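Local coordinates for uncharacterized protein (Bacillus cereus, PDB 5F2H) that is of unknown function but belongs to the alpha/beta hydrolase superfamily, carries a TPR-like helical N-terminal region and is probably a hydrolase, at residues B[8-11]-B[12-16]; B[19-23]-B[24-28]; B[42-45]-B[46-50]. All coordinates share one frame; numbering follows the deposited sequence.

Contact 1. Residues B[8-11]-B[12-16]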
# COMPACT_ATOMS: atom_id res chain seq x y z
N MSE B 8 -5.69 4.87 32.38
CA MSE B 8 -4.35 4.62 32.98
C MSE B 8 -3.83 3.30 32.52
O MSE B 8 -4.43 2.26 32.82
CB MSE B 8 -4.38 4.59 34.52
CG MSE B 8 -3.00 4.41 35.13
SE MSE B 8 -2.96 4.49 37.13
CE MSE B 8 -3.06 6.45 37.37
N THR B 9 -2.70 3.32 31.80
CA THR B 9 -2.09 2.09 31.29
C THR B 9 -1.30 1.37 32.36
O THR B 9 -1.07 1.88 33.46
CB THR B 9 -1.10 2.35 30.15
OG1 THR B 9 0.00 3.13 30.64
CG2 THR B 9 -1.79 3.06 28.99
N TYR B 10 -0.91 0.16 32.04
CA TYR B 10 -0.09 -0.66 32.93
C TYR B 10 1.17 0.11 33.30
O TYR B 10 1.52 0.25 34.47
CB TYR B 10 0.23 -1.95 32.21
CG TYR B 10 1.22 -2.84 32.89
CD1 TYR B 10 0.81 -3.74 33.86
CD2 TYR B 10 2.55 -2.86 32.49
CE1 TYR B 10 1.71 -4.59 34.46
CE2 TYR B 10 3.45 -3.71 33.08
CZ TYR B 10 3.03 -4.57 34.07
OH TYR B 10 3.92 -5.43 34.64
N ILE B 11 1.80 0.72 32.31
CA ILE B 11 3.02 1.47 32.57
C ILE B 11 2.79 2.75 33.39
O ILE B 11 3.63 3.12 34.24
CB ILE B 11 3.75 1.80 31.27
CG1 ILE B 11 4.23 0.52 30.60
CG2 ILE B 11 4.94 2.69 31.55
CD1 ILE B 11 4.79 0.73 29.22
N GLN B 12 1.69 3.45 33.14
CA GLN B 12 1.43 4.65 33.90
C GLN B 12 1.24 4.26 35.35
O GLN B 12 1.86 4.83 36.25
CB GLN B 12 0.22 5.38 33.36
CG GLN B 12 0.47 5.91 31.97
CD GLN B 12 -0.78 6.43 31.33
OE1 GLN B 12 -1.81 6.60 31.99
NE2 GLN B 12 -0.71 6.69 30.05
N LEU B 13 0.40 3.26 35.58
CA LEU B 13 0.18 2.81 36.92
C LEU B 13 1.54 2.55 37.58
O LEU B 13 1.85 3.14 38.61
CB LEU B 13 -0.64 1.52 36.94
CG LEU B 13 -0.80 0.92 38.35
CD1 LEU B 13 -1.58 1.84 39.27
CD2 LEU B 13 -1.46 -0.44 38.27
N LEU B 14 2.35 1.68 36.97
CA LEU B 14 3.66 1.34 37.56
C LEU B 14 4.57 2.55 37.80
O LEU B 14 5.16 2.66 38.87
CB LEU B 14 4.39 0.26 36.75
CG LEU B 14 3.67 -1.11 36.68
CD1 LEU B 14 4.43 -2.05 35.79
CD2 LEU B 14 3.49 -1.76 38.04
N ASN B 15 4.64 3.47 36.84
CA ASN B 15 5.49 4.66 37.02
C ASN B 15 5.01 5.57 38.14
O ASN B 15 5.80 5.98 38.98
CB ASN B 15 5.66 5.45 35.72
CG ASN B 15 6.52 4.72 34.71
OD1 ASN B 15 7.33 3.87 35.06
ND2 ASN B 15 6.41 5.10 33.45
N GLU B 16 3.72 5.87 38.16
CA GLU B 16 3.21 6.73 39.24
C GLU B 16 3.34 6.09 40.59
O GLU B 16 3.62 6.75 41.58
CB GLU B 16 1.77 7.18 39.00
CG GLU B 16 1.67 8.34 38.04
CD GLU B 16 2.16 9.63 38.68
OE1 GLU B 16 2.89 9.56 39.70
OE2 GLU B 16 1.78 10.73 38.21
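Thr9 and Gln12 form a capping box at the start of helix 10-23, in the helical N-terminal region of this alpha/beta hydrolase relative. In one half of the box, Gln12 N donates to Thr9 OG1 at 3.0 Å with an N-H...O angle of 159°. The hydroxyl can face into the first turn because it sits between the backbone N and the carbonyl carbon of its own residue (chi1 64°). In the other half, the extended glutamine side chain runs back beside Thr9, and Thr9 N makes a weak bond to Gln12 OE1 at 3.4 Å. Ordinary helical bonds take over behind the cap, with Leu13 N, Leu14 N and Asn15 N donating to the carbonyls of Thr9, Tyr10 and Ile11.

Side-chain packing flanks these bonds. Selenomethionine Met8 crosses Leu13 at about a right angle, its SE 3.7 Å from Leu13 CD1, and both side chains also touch His36 of helix 26-37. Ile11 CG2 packs against the amide of Asn15, which lies alongside it, while Asn15 ND2 is hydrogen-bonded to the backbone oxygen of His294 of the second subunit. A CH-pi contact joins Leu14 to Tyr10: Leu14 CD1 stands over one face of the Tyr10 ring, 3.7 Å from the centroid and 28° off the ring normal, displaced toward the CE2 and CZ rim.

Contact 2. Residues B[19-23]-B[24-28]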
# COMPACT_ATOMS: atom_id res chain seq x y z
N HIS B 19 6.84 6.64 41.56
CA HIS B 19 6.98 8.05 41.88
C HIS B 19 6.50 8.30 43.30
O HIS B 19 7.21 8.85 44.12
CB HIS B 19 6.19 8.91 40.91
CG HIS B 19 6.24 10.38 41.23
ND1 HIS B 19 5.26 11.02 41.97
CD2 HIS B 19 7.17 11.32 40.95
CE1 HIS B 19 5.58 12.30 42.10
NE2 HIS B 19 6.74 12.50 41.49
N CYS B 20 5.30 7.83 43.59
CA CYS B 20 4.67 8.00 44.89
C CYS B 20 5.50 7.40 46.04
O CYS B 20 5.44 7.87 47.17
CB CYS B 20 3.26 7.42 44.85
SG CYS B 20 2.27 7.68 46.34
N TYR B 21 6.28 6.37 45.75
CA TYR B 21 7.13 5.73 46.76
C TYR B 21 8.18 6.74 47.18
O TYR B 21 8.47 6.90 48.36
CB TYR B 21 7.81 4.52 46.16
CG TYR B 21 8.64 3.70 47.11
CD1 TYR B 21 9.94 4.04 47.42
CD2 TYR B 21 8.12 2.54 47.64
CE1 TYR B 21 10.70 3.25 48.27
CE2 TYR B 21 8.87 1.74 48.48
CZ TYR B 21 10.15 2.08 48.79
OH TYR B 21 10.85 1.24 49.64
N ALA B 22 8.79 7.40 46.20
CA ALA B 22 9.82 8.40 46.46
C ALA B 22 9.20 9.68 47.03
O ALA B 22 9.68 10.21 48.02
CB ALA B 22 10.58 8.72 45.18
N SER B 23 8.14 10.15 46.39
CA SER B 23 7.44 11.35 46.80
C SER B 23 6.94 11.23 48.24
O SER B 23 7.34 11.98 49.12
CB SER B 23 6.27 11.62 45.85
OG SER B 23 5.50 12.74 46.27
N LYS B 24 6.07 10.25 48.46
CA LYS B 24 5.49 9.99 49.78
C LYS B 24 6.11 8.70 50.29
O LYS B 24 7.11 8.24 49.73
CB LYS B 24 3.97 9.90 49.64
CG LYS B 24 3.37 11.15 49.01
CD LYS B 24 1.87 11.08 48.80
CE LYS B 24 1.37 12.37 48.16
NZ LYS B 24 -0.10 12.38 47.92
N GLY B 25 5.56 8.10 51.34
CA GLY B 25 6.13 6.85 51.85
C GLY B 25 5.74 5.59 51.09
O GLY B 25 5.08 5.64 50.05
N SER B 26 6.18 4.44 51.61
CA SER B 26 5.84 3.16 51.01
C SER B 26 4.38 2.84 51.31
O SER B 26 3.75 2.03 50.65
CB SER B 26 6.69 2.06 51.64
OG SER B 26 8.06 2.39 51.57
N LEU B 27 3.86 3.47 52.36
CA LEU B 27 2.48 3.29 52.77
C LEU B 27 1.52 3.95 51.79
O LEU B 27 0.54 3.35 51.36
CB LEU B 27 2.28 3.90 54.16
CG LEU B 27 0.87 3.79 54.72
CD1 LEU B 27 0.41 2.34 54.78
CD2 LEU B 27 0.83 4.43 56.10
N GLU B 28 1.87 5.17 51.40
CA GLU B 28 1.05 5.95 50.49
C GLU B 28 1.06 5.33 49.12
O GLU B 28 0.02 5.25 48.46
CB GLU B 28 1.54 7.40 50.44
CG GLU B 28 1.46 8.16 51.77
CD GLU B 28 2.39 7.60 52.84
OE1 GLU B 28 3.29 6.79 52.50
OE2 GLU B 28 2.23 7.97 54.02
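Cys20 and Lys24 share the one cross-segment hydrogen bond of this turn between helix 10-23 and helix 26-37. Lys24 N donates to Cys20 O at 2.8 Å, with an N-H...O angle of 144°. This bond belongs to the last turn of helix 10-23; Lys24 then leaves helical geometry, and Gly25 takes the N-cap position of the following helix.

The side-chain contacts are looser. Cys20 SG swings anti to its own amide nitrogen (chi1 -174°), which carries it across the turn to within 3.8 Å of Glu28 C. There it packs on the backbone and CB of the second helix, close to Ala29. The Tyr21 ring comes up to Ser26, its CE2 lying 3.3 Å from Ser26 OG, with the hydroxyl meeting the ring obliquely. Leu54 also touches this tyrosine, while Ala57 packs on Ser26, so helix 44-58 backs the junction.

Beyond the backbone bond the side chains meet by packing, a sulfur on the main chain of Glu28 and an aromatic ring beside a hydroxyl. One directional bond and a set of non-directional contacts thus join the two helices at this surface turn.

Contact 3. Residues B[42-45]-B[46-50]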
# COMPACT_ATOMS: atom_id res chain seq x y z
N GLY B 42 -2.38 -6.16 31.89
CA GLY B 42 -0.93 -6.12 31.70
C GLY B 42 -0.12 -7.34 32.10
O GLY B 42 0.27 -8.14 31.25
N ASN B 43 0.25 -7.40 33.38
CA ASN B 43 1.00 -8.52 33.95
C ASN B 43 0.65 -8.44 35.42
O ASN B 43 1.15 -7.58 36.13
CB ASN B 43 2.51 -8.42 33.72
CG ASN B 43 3.27 -9.63 34.27
OD1 ASN B 43 2.89 -10.22 35.29
ND2 ASN B 43 4.37 -9.97 33.63
N GLU B 44 -0.24 -9.32 35.85
CA GLU B 44 -0.66 -9.31 37.23
C GLU B 44 0.46 -9.64 38.19
O GLU B 44 0.56 -9.04 39.25
CB GLU B 44 -1.82 -10.29 37.45
CG GLU B 44 -3.09 -9.94 36.72
CD GLU B 44 -4.20 -10.87 37.13
OE1 GLU B 44 -3.88 -11.94 37.68
OE2 GLU B 44 -5.40 -10.55 36.92
N ALA B 45 1.26 -10.63 37.82
CA ALA B 45 2.38 -11.05 38.65
C ALA B 45 3.16 -9.83 39.09
O ALA B 45 3.41 -9.64 40.27
CB ALA B 45 3.27 -12.01 37.88
N GLN B 46 3.49 -8.97 38.14
CA GLN B 46 4.22 -7.75 38.41
C GLN B 46 3.42 -6.81 39.30
O GLN B 46 3.98 -6.13 40.15
CB GLN B 46 4.51 -7.05 37.09
CG GLN B 46 5.36 -5.78 37.17
CD GLN B 46 6.76 -6.00 37.75
OE1 GLN B 46 6.91 -6.56 38.83
NE2 GLN B 46 7.77 -5.45 37.08
N ILE B 47 2.10 -6.77 39.09
CA ILE B 47 1.22 -5.93 39.91
C ILE B 47 1.19 -6.46 41.34
O ILE B 47 1.26 -5.67 42.30
CB ILE B 47 -0.19 -5.83 39.33
CG1 ILE B 47 -0.13 -5.10 37.98
CG2 ILE B 47 -1.10 -5.03 40.24
CD1 ILE B 47 -1.45 -5.08 37.25
N TYR B 48 1.10 -7.77 41.52
CA TYR B 48 1.11 -8.33 42.87
C TYR B 48 2.43 -8.10 43.57
O TYR B 48 2.45 -7.84 44.77
CB TYR B 48 0.79 -9.83 42.92
CG TYR B 48 -0.67 -10.16 42.72
CD1 TYR B 48 -1.55 -10.09 43.78
CD2 TYR B 48 -1.14 -10.61 41.50
CE1 TYR B 48 -2.88 -10.42 43.62
CE2 TYR B 48 -2.48 -10.94 41.33
CZ TYR B 48 -3.34 -10.85 42.40
OH TYR B 48 -4.67 -11.18 42.26
N ASN B 49 3.54 -8.24 42.84
CA ASN B 49 4.84 -8.06 43.43
C ASN B 49 4.83 -6.67 44.01
O ASN B 49 5.10 -6.50 45.20
CB ASN B 49 5.96 -8.25 42.42
CG ASN B 49 7.34 -8.16 43.04
OD1 ASN B 49 7.50 -8.18 44.26
ND2 ASN B 49 8.35 -8.11 42.20
N PHE B 50 4.47 -5.68 43.20
CA PHE B 50 4.41 -4.30 43.72
C PHE B 50 3.56 -4.19 44.98
O PHE B 50 3.99 -3.60 45.98
CB PHE B 50 3.95 -3.31 42.67
CG PHE B 50 5.05 -2.82 41.76
CD1 PHE B 50 5.63 -3.65 40.80
CD2 PHE B 50 5.45 -1.50 41.80
CE1 PHE B 50 6.64 -3.18 39.97
CE2 PHE B 50 6.44 -1.02 40.96
CZ PHE B 50 7.04 -1.87 40.05
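Glu44 and Tyr48 lie side by side on the first turn of helix 44-58, pointing the same way. CB of Glu44 lies beside the Tyr48 ring, 4.0 Å from CE2, and the carboxylate plane stands 78° from that of the ring. Their backbones are joined as well: Tyr48 N donates to Glu44 O at 2.7 Å. The phenol end of Tyr48 is directed elsewhere, to Glu70, its hydrogen-bond partner on the same chain, with a weak bond to Lys75 besides.

Asn43, the N-cap residue, stands immediately before the helix and accepts from Gln46 N through OD1 at 3.2 Å, a fairly straight bond (163°) whose donor nevertheless lies well above the plane of the amide carbonyl. Holding CG anti to the backbone N (chi1 -177°) places OD1 near the amide of Gln46, while ND2 makes a weak hydrogen bond to Ser171 O of the second subunit. The first regular helical bond follows, from Ile47 N to Asn43 O at 3.2 Å. Beyond CB the glutamine bends away at chi2, and its NE2 makes a weak hydrogen bond to Gln140 of the second subunit; Phe170 of that subunit packs on both Asn43 and Gln46.

Ala45 is buried beside this cap. Its carbonyl accepts from Asn49 N at 2.9 Å and also from the hydroxyl of Tyr79, giving one oxygen two donors, while Ser171 of the second subunit packs on the residue.

Overall arrangement
Contacts 1 and 3 are partly buried helix starts, whereas contact 2 is a surface turn; all three lie in the TPR-like helical region, far from the chain's centre. Helix 10-23 opens in contact 1 and closes in contact 2. Contact 3 opens helix 44-58, which packs against contact 1: the Tyr10 side chain meets Gly42, Asn43 and Gln46, and Leu14 meets Phe50. Contacts 2 and 3 do not touch, their nearest atoms being about 7 Å apart. Side-chain capping marks both helix starts, reciprocal in 8-16 and one-way in 42-50, and both reach the second subunit. The turn at 19-28 touches no other chain of the assembly.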